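Local coordinates for protein phosphoglycerol transferase GacH (Streptococcus pyogenes MGAS5005, PDB 6DGM) that transfers glycerol phosphate, probably onto the rhamnose polysaccharide of the group A carbohydrate, through the metal-binding C-terminal, sulfatase-family domain of a membrane protein, at residues P6-Q11 and L358-Y363; P118-P123 and Y363-G368; K20-A25 and V326-A331. All blocks are in the same frame, centred on the assembly; numbering follows the deposited sequence.

Contact 1 (P6-Q11 and L358-Y363); sequences PTNYSQ and LKNIQY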
ATOM      1  N   PRO A   6       7.453  15.955  19.060  1.00 23.31           N
ATOM      2  CA  PRO A   6       8.126  15.135  20.071  1.00 23.57           C
ATOM      3  C   PRO A   6       8.820  16.014  21.106  1.00 24.07           C
ATOM      4  O   PRO A   6       9.373  17.072  20.789  1.00 25.43           O
ATOM      5  CB  PRO A   6       9.138  14.320  19.257  1.00 23.91           C
ATOM      6  CG  PRO A   6       8.553  14.273  17.883  1.00 23.50           C
ATOM      7  CD  PRO A   6       7.885  15.602  17.691  1.00 23.75           C
ATOM      8  N   THR A   7       8.791  15.564  22.360  1.00 23.39           N
ATOM      9  CA  THR A   7       9.335  16.384  23.431  1.00 28.37           C
ATOM     10  C   THR A   7      10.832  16.621  23.265  1.00 28.26           C
ATOM     11  O   THR A   7      11.346  17.635  23.742  1.00 30.74           O
ATOM     12  CB  THR A   7       9.027  15.769  24.798  1.00 34.50           C
ATOM     13  OG1 THR A   7       9.564  14.446  24.872  1.00 38.86           O
ATOM     14  CG2 THR A   7       7.527  15.716  25.024  1.00 35.69           C
ATOM     15  N   ASN A   8      11.540  15.724  22.579  1.00 27.50           N
ATOM     16  CA  ASN A   8      12.976  15.869  22.373  1.00 28.49           C
ATOM     17  C   ASN A   8      13.332  16.375  20.976  1.00 27.06           C
ATOM     18  O   ASN A   8      14.503  16.316  20.585  1.00 27.57           O
ATOM     19  CB  ASN A   8      13.686  14.539  22.644  1.00 29.60           C
ATOM     20  CG  ASN A   8      13.253  13.438  21.692  1.00 28.13           C
ATOM     21  OD1 ASN A   8      12.168  13.492  21.098  1.00 27.11           O
ATOM     22  ND2 ASN A   8      14.103  12.429  21.542  1.00 28.01           N
ATOM     23  N   TYR A   9      12.360  16.892  20.229  1.00 26.26           N
ATOM     24  CA  TYR A   9      12.648  17.441  18.911  1.00 24.91           C
ATOM     25  C   TYR A   9      13.559  18.654  19.014  1.00 25.76           C
ATOM     26  O   TYR A   9      13.312  19.581  19.790  1.00 26.34           O
ATOM     27  CB  TYR A   9      11.345  17.824  18.215  1.00 24.05           C
ATOM     28  CG  TYR A   9      11.544  18.384  16.817  1.00 23.15           C
ATOM     29  CD1 TYR A   9      11.873  17.550  15.758  1.00 21.32           C
ATOM     30  CD2 TYR A   9      11.391  19.737  16.568  1.00 24.02           C
ATOM     31  CE1 TYR A   9      12.050  18.060  14.486  1.00 21.07           C
ATOM     32  CE2 TYR A   9      11.553  20.257  15.309  1.00 23.63           C
ATOM     33  CZ  TYR A   9      11.885  19.418  14.263  1.00 22.89           C
ATOM     34  OH  TYR A   9      12.023  19.955  13.003  1.00 24.38           O
ATOM     35  N   SER A  10      14.607  18.651  18.191  1.00 25.78           N
ATOM     36  CA  SER A  10      15.630  19.678  18.200  1.00 28.09           C
ATOM     37  C   SER A  10      16.598  19.351  17.079  1.00 27.20           C
ATOM     38  O   SER A  10      16.619  18.226  16.558  1.00 26.03           O
ATOM     39  CB  SER A  10      16.394  19.718  19.525  1.00 29.99           C
ATOM     40  OG  SER A  10      17.248  18.598  19.634  1.00 29.32           O
ATOM     41  N   GLN A  11      17.408  20.351  16.721  1.00 28.32           N
ATOM     42  CA  GLN A  11      18.462  20.144  15.734  1.00 29.09           C
ATOM     43  C   GLN A  11      19.411  19.032  16.173  1.00 29.52           C
ATOM     44  O   GLN A  11      19.811  18.192  15.357  1.00 30.09           O
ATOM     45  CB  GLN A  11      19.212  21.466  15.523  1.00 34.82           C
ATOM     46  CG  GLN A  11      20.022  21.536  14.242  1.00 41.94           C
ATOM     47  CD  GLN A  11      20.645  22.907  13.999  1.00 50.72           C
ATOM     48  OE1 GLN A  11      20.184  23.918  14.524  1.00 49.42           O
ATOM     49  NE2 GLN A  11      21.700  22.940  13.197  1.00 57.88           N
ATOM     50  N   LEU A 358      11.430   7.725  14.623  1.00 19.17           N
ATOM     51  CA  LEU A 358      10.528   7.964  13.499  1.00 17.97           C
ATOM     52  C   LEU A 358       9.723   9.242  13.672  1.00 18.23           C
ATOM     53  O   LEU A 358       9.587  10.022  12.722  1.00 18.93           O
ATOM     54  CB  LEU A 358       9.615   6.755  13.309  1.00 18.02           C
ATOM     55  CG  LEU A 358       8.583   6.902  12.198  1.00 19.48           C
ATOM     56  CD1 LEU A 358       9.254   7.096  10.856  1.00 21.31           C
ATOM     57  CD2 LEU A 358       7.649   5.692  12.156  1.00 19.16           C
ATOM     58  N   LYS A 359       9.174   9.477  14.873  1.00 18.67           N
ATOM     59  CA  LYS A 359       8.328  10.651  15.076  1.00 18.68           C
ATOM     60  C   LYS A 359       9.110  11.943  14.859  1.00 19.47           C
ATOM     61  O   LYS A 359       8.584  12.911  14.301  1.00 19.01           O
ATOM     62  CB  LYS A 359       7.712  10.626  16.472  1.00 19.11           C
ATOM     63  CG  LYS A 359       6.631   9.569  16.665  1.00 19.86           C
ATOM     64  CD  LYS A 359       6.229   9.391  18.116  1.00 24.43           C
ATOM     65  CE  LYS A 359       5.167   8.311  18.236  1.00 31.52           C
ATOM     66  NZ  LYS A 359       4.805   8.007  19.638  1.00 38.55           N
ATOM     67  N   ASN A 360      10.370  11.980  15.289  1.00 20.41           N
ATOM     68  CA  ASN A 360      11.175  13.177  15.066  1.00 20.11           C
ATOM     69  C   ASN A 360      11.388  13.430  13.578  1.00 19.62           C
ATOM     70  O   ASN A 360      11.284  14.576  13.115  1.00 19.18           O
ATOM     71  CB  ASN A 360      12.493  13.092  15.829  1.00 20.48           C
ATOM     72  CG  ASN A 360      12.362  13.578  17.258  1.00 22.88           C
ATOM     73  OD1 ASN A 360      12.151  14.766  17.496  1.00 24.16           O
ATOM     74  ND2 ASN A 360      12.449  12.662  18.218  1.00 24.39           N
ATOM     75  N   ILE A 361      11.668  12.375  12.804  1.00 19.22           N
ATOM     76  CA  ILE A 361      11.818  12.520  11.355  1.00 19.06           C
ATOM     77  C   ILE A 361      10.501  12.958  10.726  1.00 17.88           C
ATOM     78  O   ILE A 361      10.450  13.863   9.879  1.00 17.67           O
ATOM     79  CB  ILE A 361      12.315  11.196  10.743  1.00 20.74           C
ATOM     80  CG1 ILE A 361      13.714  10.846  11.268  1.00 21.88           C
ATOM     81  CG2 ILE A 361      12.270  11.254   9.200  1.00 21.76           C
ATOM     82  CD1 ILE A 361      14.800  11.875  10.950  1.00 23.20           C
ATOM     83  N   GLN A 362       9.419  12.291  11.120  1.00 17.71           N
ATOM     84  CA  GLN A 362       8.095  12.546  10.561  1.00 17.71           C
ATOM     85  C   GLN A 362       7.639  13.961  10.855  1.00 17.92           C
ATOM     86  O   GLN A 362       7.061  14.633   9.985  1.00 17.40           O
ATOM     87  CB  GLN A 362       7.148  11.522  11.186  1.00 17.57           C
ATOM     88  CG  GLN A 362       5.710  11.543  10.691  1.00 17.70           C
ATOM     89  CD  GLN A 362       4.966  10.272  11.062  1.00 18.13           C
ATOM     90  OE1 GLN A 362       5.531   9.355  11.668  1.00 17.08           O
ATOM     91  NE2 GLN A 362       3.681  10.221  10.723  1.00 19.22           N
ATOM     92  N   TYR A 363       7.887  14.438  12.072  1.00 18.00           N
ATOM     93  CA  TYR A 363       7.581  15.825  12.390  1.00 18.54           C
ATOM     94  C   TYR A 363       8.457  16.762  11.573  1.00 19.33           C
ATOM     95  O   TYR A 363       7.962  17.730  10.976  1.00 19.52           O
ATOM     96  CB  TYR A 363       7.764  16.053  13.893  1.00 18.27           C
ATOM     97  CG  TYR A 363       7.356  17.423  14.354  1.00 19.59           C
ATOM     98  CD1 TYR A 363       6.032  17.719  14.629  1.00 20.13           C
ATOM     99  CD2 TYR A 363       8.298  18.434  14.508  1.00 20.49           C
ATOM    100  CE1 TYR A 363       5.658  18.969  15.047  1.00 21.38           C
ATOM    101  CE2 TYR A 363       7.929  19.685  14.917  1.00 21.85           C
ATOM    102  CZ  TYR A 363       6.621  19.952  15.186  1.00 22.56           C
ATOM    103  OH  TYR A 363       6.272  21.215  15.595  1.00 24.65           O
TER
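Asn360 ND2 serves two acceptors, Asn8 OD1 across the contact and Asn356 O one turn back on its own helix. The bond to Asn8 OD1 is 3.0 Å long and almost straight, with an N-H...O angle of 179°. It lies in the amide plane of Asn360 but reaches the oxygen from above the Asn8 carbonyl plane. A type I beta turn from Pro6 to Tyr9, just ahead of helix 11-29, is thereby tied to helix 349-365. Asn8 ND2 adds a bond to Asn356 OD1. Pro6 packs on the helix side chains, its CD 3.8 Å from Tyr363 CB. Tyr9 CB points toward the helix, and CG is anti to the backbone N (chi1 -179°). The two tyrosines form a T-shaped stack with planes at 74°. Tyr363 gives the edge: its CD2 is 3.6 Å above the plane of the Tyr9 ring, over the centre. The Tyr9 hydroxyl is hydrogen-bonded to Asp364 OD1 and Lys369 N. The amide of Asn360 is nearly coplanar with the Tyr9 ring, and Asn360 OD1 lies at the ring edge, 3.3 Å from Tyr9 CD1.

Contact 2 (P118-P123 and Y363-G368); sequences PKMAKP and YDVTIG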
ATOM      1  N   PRO A 118       0.142  18.658   1.437  1.00 20.04           N
ATOM      2  CA  PRO A 118       0.429  20.018   0.932  1.00 21.81           C
ATOM      3  C   PRO A 118       1.364  20.803   1.814  1.00 24.28           C
ATOM      4  O   PRO A 118       1.948  21.796   1.362  1.00 27.42           O
ATOM      5  CB  PRO A 118      -0.952  20.683   0.856  1.00 22.50           C
ATOM      6  CG  PRO A 118      -1.933  19.518   0.827  1.00 21.90           C
ATOM      7  CD  PRO A 118      -1.305  18.427   1.635  1.00 20.22           C
ATOM      8  N   LYS A 119       1.521  20.399   3.065  1.00 23.30           N
ATOM      9  CA  LYS A 119       2.413  21.118   3.965  1.00 24.43           C
ATOM     10  C   LYS A 119       3.839  20.602   3.935  1.00 24.18           C
ATOM     11  O   LYS A 119       4.716  21.231   4.542  1.00 25.57           O
ATOM     12  CB  LYS A 119       1.852  21.064   5.383  1.00 26.06           C
ATOM     13  CG  LYS A 119       0.558  21.865   5.515  1.00 31.58           C
ATOM     14  CD  LYS A 119      -0.049  21.784   6.895  1.00 40.05           C
ATOM     15  CE  LYS A 119      -1.407  22.486   6.913  1.00 47.05           C
ATOM     16  NZ  LYS A 119      -1.371  23.809   6.217  1.00 50.63           N
ATOM     17  N   MET A 120       4.110  19.512   3.224  1.00 22.30           N
ATOM     18  CA  MET A 120       5.451  18.935   3.192  1.00 21.60           C
ATOM     19  C   MET A 120       6.307  19.703   2.194  1.00 23.01           C
ATOM     20  O   MET A 120       5.976  19.777   1.010  1.00 25.05           O
ATOM     21  CB  MET A 120       5.375  17.461   2.816  1.00 19.82           C
ATOM     22  CG  MET A 120       4.552  16.644   3.810  1.00 20.07           C
ATOM     23  SD  MET A 120       4.358  14.910   3.398  1.00 20.69           S
ATOM     24  CE  MET A 120       6.022  14.283   3.616  1.00 21.93           C
ATOM     25  N   ALA A 121       7.415  20.267   2.670  1.00 22.49           N
ATOM     26  CA  ALA A 121       8.233  21.107   1.803  1.00 24.56           C
ATOM     27  C   ALA A 121       8.908  20.321   0.695  1.00 25.56           C
ATOM     28  O   ALA A 121       9.170  20.877  -0.382  1.00 28.00           O
ATOM     29  CB  ALA A 121       9.307  21.822   2.629  1.00 26.11           C
ATOM     30  N   LYS A 122       9.248  19.057   0.944  1.00 24.70           N
ATOM     31  CA  LYS A 122      10.016  18.238   0.024  1.00 24.78           C
ATOM     32  C   LYS A 122       9.683  16.772   0.299  1.00 23.04           C
ATOM     33  O   LYS A 122      10.509  16.044   0.865  1.00 25.87           O
ATOM     34  CB  LYS A 122      11.513  18.495   0.175  1.00 31.19           C
ATOM     35  CG  LYS A 122      11.931  19.914  -0.215  1.00 42.40           C
ATOM     36  CD  LYS A 122      13.451  20.108  -0.138  1.00 51.36           C
ATOM     37  CE  LYS A 122      13.840  21.516  -0.577  1.00 56.74           C
ATOM     38  NZ  LYS A 122      15.309  21.749  -0.515  1.00 61.52           N
ATOM     39  N   PRO A 123       8.504  16.310  -0.094  1.00 21.96           N
ATOM     40  CA  PRO A 123       8.081  14.952   0.282  1.00 22.93           C
ATOM     41  C   PRO A 123       8.946  13.874  -0.354  1.00 22.94           C
ATOM     42  O   PRO A 123       9.134  13.845  -1.574  1.00 26.78           O
ATOM     43  CB  PRO A 123       6.628  14.879  -0.215  1.00 24.44           C
ATOM     44  CG  PRO A 123       6.533  15.907  -1.268  1.00 26.43           C
ATOM     45  CD  PRO A 123       7.478  17.017  -0.881  1.00 24.90           C
ATOM     46  N   TYR A 363       7.887  14.438  12.072  1.00 18.00           N
ATOM     47  CA  TYR A 363       7.581  15.825  12.390  1.00 18.54           C
ATOM     48  C   TYR A 363       8.457  16.762  11.573  1.00 19.33           C
ATOM     49  O   TYR A 363       7.962  17.730  10.976  1.00 19.52           O
ATOM     50  CB  TYR A 363       7.764  16.053  13.893  1.00 18.27           C
ATOM     51  CG  TYR A 363       7.356  17.423  14.354  1.00 19.59           C
ATOM     52  CD1 TYR A 363       6.032  17.719  14.629  1.00 20.13           C
ATOM     53  CD2 TYR A 363       8.298  18.434  14.508  1.00 20.49           C
ATOM     54  CE1 TYR A 363       5.658  18.969  15.047  1.00 21.38           C
ATOM     55  CE2 TYR A 363       7.929  19.685  14.917  1.00 21.85           C
ATOM     56  CZ  TYR A 363       6.621  19.952  15.186  1.00 22.56           C
ATOM     57  OH  TYR A 363       6.272  21.215  15.595  1.00 24.65           O
ATOM     58  N   ASP A 364       9.754  16.456  11.483  1.00 19.50           N
ATOM     59  CA  ASP A 364      10.673  17.371  10.825  1.00 20.40           C
ATOM     60  C   ASP A 364      10.259  17.645   9.387  1.00 19.93           C
ATOM     61  O   ASP A 364      10.382  18.780   8.905  1.00 20.13           O
ATOM     62  CB  ASP A 364      12.092  16.813  10.842  1.00 21.83           C
ATOM     63  CG  ASP A 364      13.101  17.828  10.375  1.00 23.11           C
ATOM     64  OD1 ASP A 364      13.286  18.812  11.130  1.00 22.71           O
ATOM     65  OD2 ASP A 364      13.680  17.665   9.266  1.00 23.43           O
ATOM     66  N   VAL A 365       9.795  16.610   8.675  1.00 19.68           N
ATOM     67  CA  VAL A 365       9.490  16.738   7.259  1.00 19.10           C
ATOM     68  C   VAL A 365       8.053  17.174   6.982  1.00 20.14           C
ATOM     69  O   VAL A 365       7.714  17.421   5.815  1.00 20.81           O
ATOM     70  CB  VAL A 365       9.764  15.417   6.503  1.00 18.64           C
ATOM     71  CG1 VAL A 365      11.192  14.928   6.747  1.00 20.19           C
ATOM     72  CG2 VAL A 365       8.756  14.332   6.876  1.00 17.85           C
ATOM     73  N   THR A 366       7.208  17.294   8.004  1.00 20.34           N
ATOM     74  CA  THR A 366       5.830  17.718   7.770  1.00 20.25           C
ATOM     75  C   THR A 366       5.642  19.147   8.258  1.00 22.33           C
ATOM     76  O   THR A 366       5.736  20.097   7.471  1.00 25.29           O
ATOM     77  CB  THR A 366       4.819  16.739   8.379  1.00 19.05           C
ATOM     78  OG1 THR A 366       5.102  16.512   9.759  1.00 18.82           O
ATOM     79  CG2 THR A 366       4.846  15.400   7.641  1.00 17.48           C
ATOM     80  N   ILE A 367       5.411  19.330   9.551  1.00 20.72           N
ATOM     81  CA  ILE A 367       5.156  20.661  10.076  1.00 22.01           C
ATOM     82  C   ILE A 367       6.306  21.203  10.907  1.00 23.01           C
ATOM     83  O   ILE A 367       6.189  22.310  11.464  1.00 24.02           O
ATOM     84  CB  ILE A 367       3.809  20.707  10.825  1.00 24.74           C
ATOM     85  CG1 ILE A 367       3.845  19.780  12.034  1.00 26.37           C
ATOM     86  CG2 ILE A 367       2.674  20.284   9.857  1.00 24.88           C
ATOM     87  CD1 ILE A 367       2.705  20.016  13.001  1.00 28.57           C
ATOM     88  N   GLY A 368       7.424  20.487  10.976  1.00 22.87           N
ATOM     89  CA  GLY A 368       8.583  20.933  11.722  1.00 25.23           C
ATOM     90  C   GLY A 368       9.491  21.867  10.943  1.00 26.85           C
ATOM     91  O   GLY A 368       9.100  22.507   9.965  1.00 27.18           O
TER
HETATM   92  O   HOH W   1       7.622  20.813   5.504  1.00 21.82           O
HETATM   93  O   HOH W   2       9.509  18.014   3.796  1.00 26.44           O
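Loop 118-123 passes the C-terminal end of helix 349-365, and the chains come closest at Met120 and Thr366, whose CA atoms are 4.8 Å apart. No direct hydrogen bond joins the segments. Lys119 O and Thr366 O, both acceptors, come within 3.3 Å of each other. Two waters make the polar link instead. One accepts from Ala121 N and probably donates to Thr366 O, 2.8 Å away. The other accepts from Lys122 N at 3.0 Å and donates to Val365 O. Successive backbone N-H groups of the loop are thus bridged to the successive carbonyls of Val365 and Thr366. Tyr363 O, two residues before Val365, is taken by Thr366 N and Gly368 N from opposite faces of its plane. Beside the waters, the side-chain contact is apolar. Met120 and Thr366 lie side by side and point the same way, with Met120 CG 4.0 Å from Thr366 CG2. The Met120 chain bends at chi3 (69°), and its CE stands 4.3 Å from Val365 CG2. Thr366 OG1 turns back to Gln362 O. Two waters thus bridge the last turn of helix 349-365, the last helix of the chain, to the loop between helix 112-115 and strand 135-139 of the sulfatase-like fold.

Contact 3 (K20-A25 and V326-A331); sequences KYQKLA and VSPYYA
Gln22 reaches Pro328 through a bent chain: CG is anti to the backbone N (chi1 -168°), and chi2 of 68° then turns CD. The two side chains lie side by side, with Gln22 OE1 3.3 Å from Pro328 CG, a van der Waals contact. The hydrogen-bond partner of that oxygen is Thr377 OG1. Tyr21 has CG anti to its carbonyl carbon, and its CB rests 3.5 Å from Pro328 O. The Tyr21 hydroxyl bonds Asp357 OD2. Tyr21 O receives the helical bond from Ala25 N and a C-H...O contact from Pro328 CA at 3.5 Å. Small side chains let the backbones come close. Ala25 CB and Ala331 CB are 4.0 Å apart, and Ala25 CB also touches Pro328 N at 3.8 Å. Leu24 CD2 packs 4.1 Å from Ala331 CB. Val326 CG2 packs on Ala25 CB from the residues before the helix, and Val326 N bonds Asn29 OD1. Ser327 faces away from helix 11-29; its OG accepts from Tyr330 N at 3.1 Å and 164°. A Ser327 N-cap and Pro328 thus begin helix 328-339, whose first turn packs through Pro328 and Ala331 on the N-terminal helix 11-29.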
ATOM      1  N   LYS A  20      22.977   8.033  13.373  1.00 29.50           N
ATOM      2  CA  LYS A  20      22.668   6.654  13.742  1.00 31.36           C
ATOM      3  C   LYS A  20      22.223   5.833  12.533  1.00 27.88           C
ATOM      4  O   LYS A  20      22.687   4.706  12.324  1.00 28.73           O
ATOM      5  CB  LYS A  20      21.570   6.655  14.809  1.00 34.97           C
ATOM      6  CG  LYS A  20      21.145   5.280  15.267  1.00 39.47           C
ATOM      7  CD  LYS A  20      20.066   5.367  16.329  1.00 42.95           C
ATOM      8  CE  LYS A  20      19.584   3.986  16.728  1.00 49.63           C
ATOM      9  NZ  LYS A  20      18.555   4.062  17.801  1.00 56.28           N
ATOM     10  N   TYR A  21      21.327   6.377  11.715  1.00 25.67           N
ATOM     11  CA  TYR A  21      20.816   5.603  10.576  1.00 25.95           C
ATOM     12  C   TYR A  21      21.742   5.660   9.373  1.00 26.86           C
ATOM     13  O   TYR A  21      21.659   4.782   8.504  1.00 27.88           O
ATOM     14  CB  TYR A  21      19.354   5.969  10.304  1.00 24.57           C
ATOM     15  CG  TYR A  21      18.518   5.432  11.433  1.00 24.56           C
ATOM     16  CD1 TYR A  21      18.252   4.078  11.529  1.00 24.84           C
ATOM     17  CD2 TYR A  21      18.080   6.262  12.458  1.00 24.00           C
ATOM     18  CE1 TYR A  21      17.535   3.564  12.587  1.00 25.73           C
ATOM     19  CE2 TYR A  21      17.368   5.754  13.528  1.00 24.75           C
ATOM     20  CZ  TYR A  21      17.096   4.403  13.581  1.00 25.93           C
ATOM     21  OH  TYR A  21      16.388   3.877  14.635  1.00 28.04           O
ATOM     22  N   GLN A  22      22.666   6.621   9.328  1.00 27.67           N
ATOM     23  CA  GLN A  22      23.717   6.566   8.324  1.00 28.64           C
ATOM     24  C   GLN A  22      24.562   5.313   8.524  1.00 30.07           C
ATOM     25  O   GLN A  22      24.858   4.582   7.572  1.00 31.24           O
ATOM     26  CB  GLN A  22      24.579   7.822   8.386  1.00 31.21           C
ATOM     27  CG  GLN A  22      25.516   7.983   7.190  1.00 37.02           C
ATOM     28  CD  GLN A  22      24.760   8.255   5.895  1.00 37.25           C
ATOM     29  OE1 GLN A  22      23.988   9.218   5.805  1.00 32.63           O
ATOM     30  NE2 GLN A  22      24.965   7.398   4.892  1.00 39.38           N
ATOM     31  N   LYS A  23      24.949   5.042   9.774  1.00 30.95           N
ATOM     32  CA  LYS A  23      25.766   3.866  10.036  1.00 32.68           C
ATOM     33  C   LYS A  23      24.962   2.584   9.830  1.00 30.43           C
ATOM     34  O   LYS A  23      25.487   1.596   9.299  1.00 31.97           O
ATOM     35  CB  LYS A  23      26.343   3.908  11.446  1.00 39.56           C
ATOM     36  CG  LYS A  23      27.336   2.790  11.678  1.00 50.38           C
ATOM     37  CD  LYS A  23      28.165   2.997  12.928  1.00 60.28           C
ATOM     38  CE  LYS A  23      29.215   1.899  13.064  1.00 67.26           C
ATOM     39  NZ  LYS A  23      30.082   2.096  14.266  1.00 72.37           N
ATOM     40  N   LEU A  24      23.690   2.578  10.245  1.00 28.89           N
ATOM     41  CA  LEU A  24      22.895   1.367  10.077  1.00 28.25           C
ATOM     42  C   LEU A  24      22.686   1.060   8.596  1.00 28.46           C
ATOM     43  O   LEU A  24      22.764  -0.100   8.183  1.00 30.16           O
ATOM     44  CB  LEU A  24      21.560   1.486  10.807  1.00 27.97           C
ATOM     45  CG  LEU A  24      20.702   0.220  10.735  1.00 30.05           C
ATOM     46  CD1 LEU A  24      21.368  -0.924  11.461  1.00 33.46           C
ATOM     47  CD2 LEU A  24      19.325   0.468  11.307  1.00 29.69           C
ATOM     48  N   ALA A  25      22.464   2.089   7.779  1.00 26.66           N
ATOM     49  CA  ALA A  25      22.346   1.872   6.342  1.00 26.52           C
ATOM     50  C   ALA A  25      23.610   1.237   5.770  1.00 28.75           C
ATOM     51  O   ALA A  25      23.539   0.324   4.935  1.00 29.39           O
ATOM     52  CB  ALA A  25      22.049   3.199   5.646  1.00 26.04           C
ATOM     53  N   VAL A 326      19.664   0.425   0.979  1.00 23.22           N
ATOM     54  CA  VAL A 326      18.777   1.387   1.620  1.00 22.78           C
ATOM     55  C   VAL A 326      19.468   2.728   1.809  1.00 22.67           C
ATOM     56  O   VAL A 326      20.699   2.819   1.897  1.00 23.90           O
ATOM     57  CB  VAL A 326      18.219   0.869   2.970  1.00 23.16           C
ATOM     58  CG1 VAL A 326      17.371  -0.366   2.757  1.00 23.70           C
ATOM     59  CG2 VAL A 326      19.346   0.591   3.962  1.00 23.27           C
ATOM     60  N   SER A 327      18.660   3.772   1.879  1.00 21.63           N
ATOM     61  CA  SER A 327      19.084   5.040   2.449  1.00 22.62           C
ATOM     62  C   SER A 327      18.985   4.970   3.970  1.00 23.06           C
ATOM     63  O   SER A 327      18.341   4.068   4.526  1.00 23.77           O
ATOM     64  CB  SER A 327      18.144   6.144   1.978  1.00 22.69           C
ATOM     65  OG  SER A 327      16.810   5.820   2.373  1.00 21.71           O
ATOM     66  N   PRO A 328      19.600   5.914   4.672  1.00 23.41           N
ATOM     67  CA  PRO A 328      19.384   5.992   6.126  1.00 22.72           C
ATOM     68  C   PRO A 328      17.913   6.036   6.500  1.00 22.16           C
ATOM     69  O   PRO A 328      17.492   5.352   7.443  1.00 23.73           O
ATOM     70  CB  PRO A 328      20.129   7.276   6.505  1.00 22.95           C
ATOM     71  CG  PRO A 328      21.269   7.365   5.467  1.00 25.30           C
ATOM     72  CD  PRO A 328      20.597   6.897   4.196  1.00 25.30           C
ATOM     73  N   TYR A 329      17.111   6.817   5.769  1.00 20.84           N
ATOM     74  CA  TYR A 329      15.663   6.831   5.979  1.00 20.11           C
ATOM     75  C   TYR A 329      15.073   5.423   5.913  1.00 20.16           C
ATOM     76  O   TYR A 329      14.339   5.011   6.809  1.00 20.25           O
ATOM     77  CB  TYR A 329      15.015   7.745   4.929  1.00 19.56           C
ATOM     78  CG  TYR A 329      13.503   7.937   5.035  1.00 19.21           C
ATOM     79  CD1 TYR A 329      12.908   8.317   6.233  1.00 19.96           C
ATOM     80  CD2 TYR A 329      12.680   7.789   3.920  1.00 18.28           C
ATOM     81  CE1 TYR A 329      11.531   8.507   6.322  1.00 19.82           C
ATOM     82  CE2 TYR A 329      11.302   7.989   3.993  1.00 18.23           C
ATOM     83  CZ  TYR A 329      10.740   8.346   5.193  1.00 19.52           C
ATOM     84  OH  TYR A 329       9.383   8.559   5.273  1.00 19.89           O
ATOM     85  N   TYR A 330      15.396   4.659   4.862  1.00 19.48           N
ATOM     86  CA  TYR A 330      14.844   3.304   4.751  1.00 20.24           C
ATOM     87  C   TYR A 330      15.491   2.312   5.711  1.00 21.14           C
ATOM     88  O   TYR A 330      14.866   1.289   6.022  1.00 20.52           O
ATOM     89  CB  TYR A 330      14.822   2.813   3.287  1.00 20.42           C
ATOM     90  CG  TYR A 330      13.779   3.573   2.479  1.00 21.26           C
ATOM     91  CD1 TYR A 330      12.447   3.572   2.859  1.00 21.23           C
ATOM     92  CD2 TYR A 330      14.136   4.308   1.374  1.00 21.80           C
ATOM     93  CE1 TYR A 330      11.498   4.299   2.148  1.00 22.06           C
ATOM     94  CE2 TYR A 330      13.212   5.014   0.655  1.00 23.33           C
ATOM     95  CZ  TYR A 330      11.898   5.015   1.043  1.00 23.49           C
ATOM     96  OH  TYR A 330      10.998   5.740   0.303  1.00 25.00           O
ATOM     97  N   ALA A 331      16.694   2.607   6.229  1.00 22.01           N
ATOM     98  CA  ALA A 331      17.239   1.829   7.337  1.00 21.98           C
ATOM     99  C   ALA A 331      16.382   2.007   8.593  1.00 22.06           C
ATOM    100  O   ALA A 331      16.020   1.029   9.257  1.00 22.44           O
ATOM    101  CB  ALA A 331      18.694   2.235   7.613  1.00 22.02           C
TER

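Overall arrangement
Contacts 1 and 2 share helix 349-365, and contact 3 joins helices 11-29 and 328-339. Loop 118-123 comes from within the sulfatase-family region. Contacts 1 and 2 have Tyr363 in common, and their centres are 12 Å apart. The Tyr9 hydroxyl of contact 1 also joins the two. Contact 3 is centred 17 Å from contact 1; Ile361 CG2 packs on Tyr329 CE1 at 4.0 Å where the two meet. Contacts 2 and 3 do not touch; their nearest atoms are about 6 Å apart. Contacts 1 and 2 lie away from the manganese and sn-glycerol-1-phosphate site. In contact 3 the Val326 side chain is still about 11 Å from the calcium ion, which Asp31 and Asp323 bind.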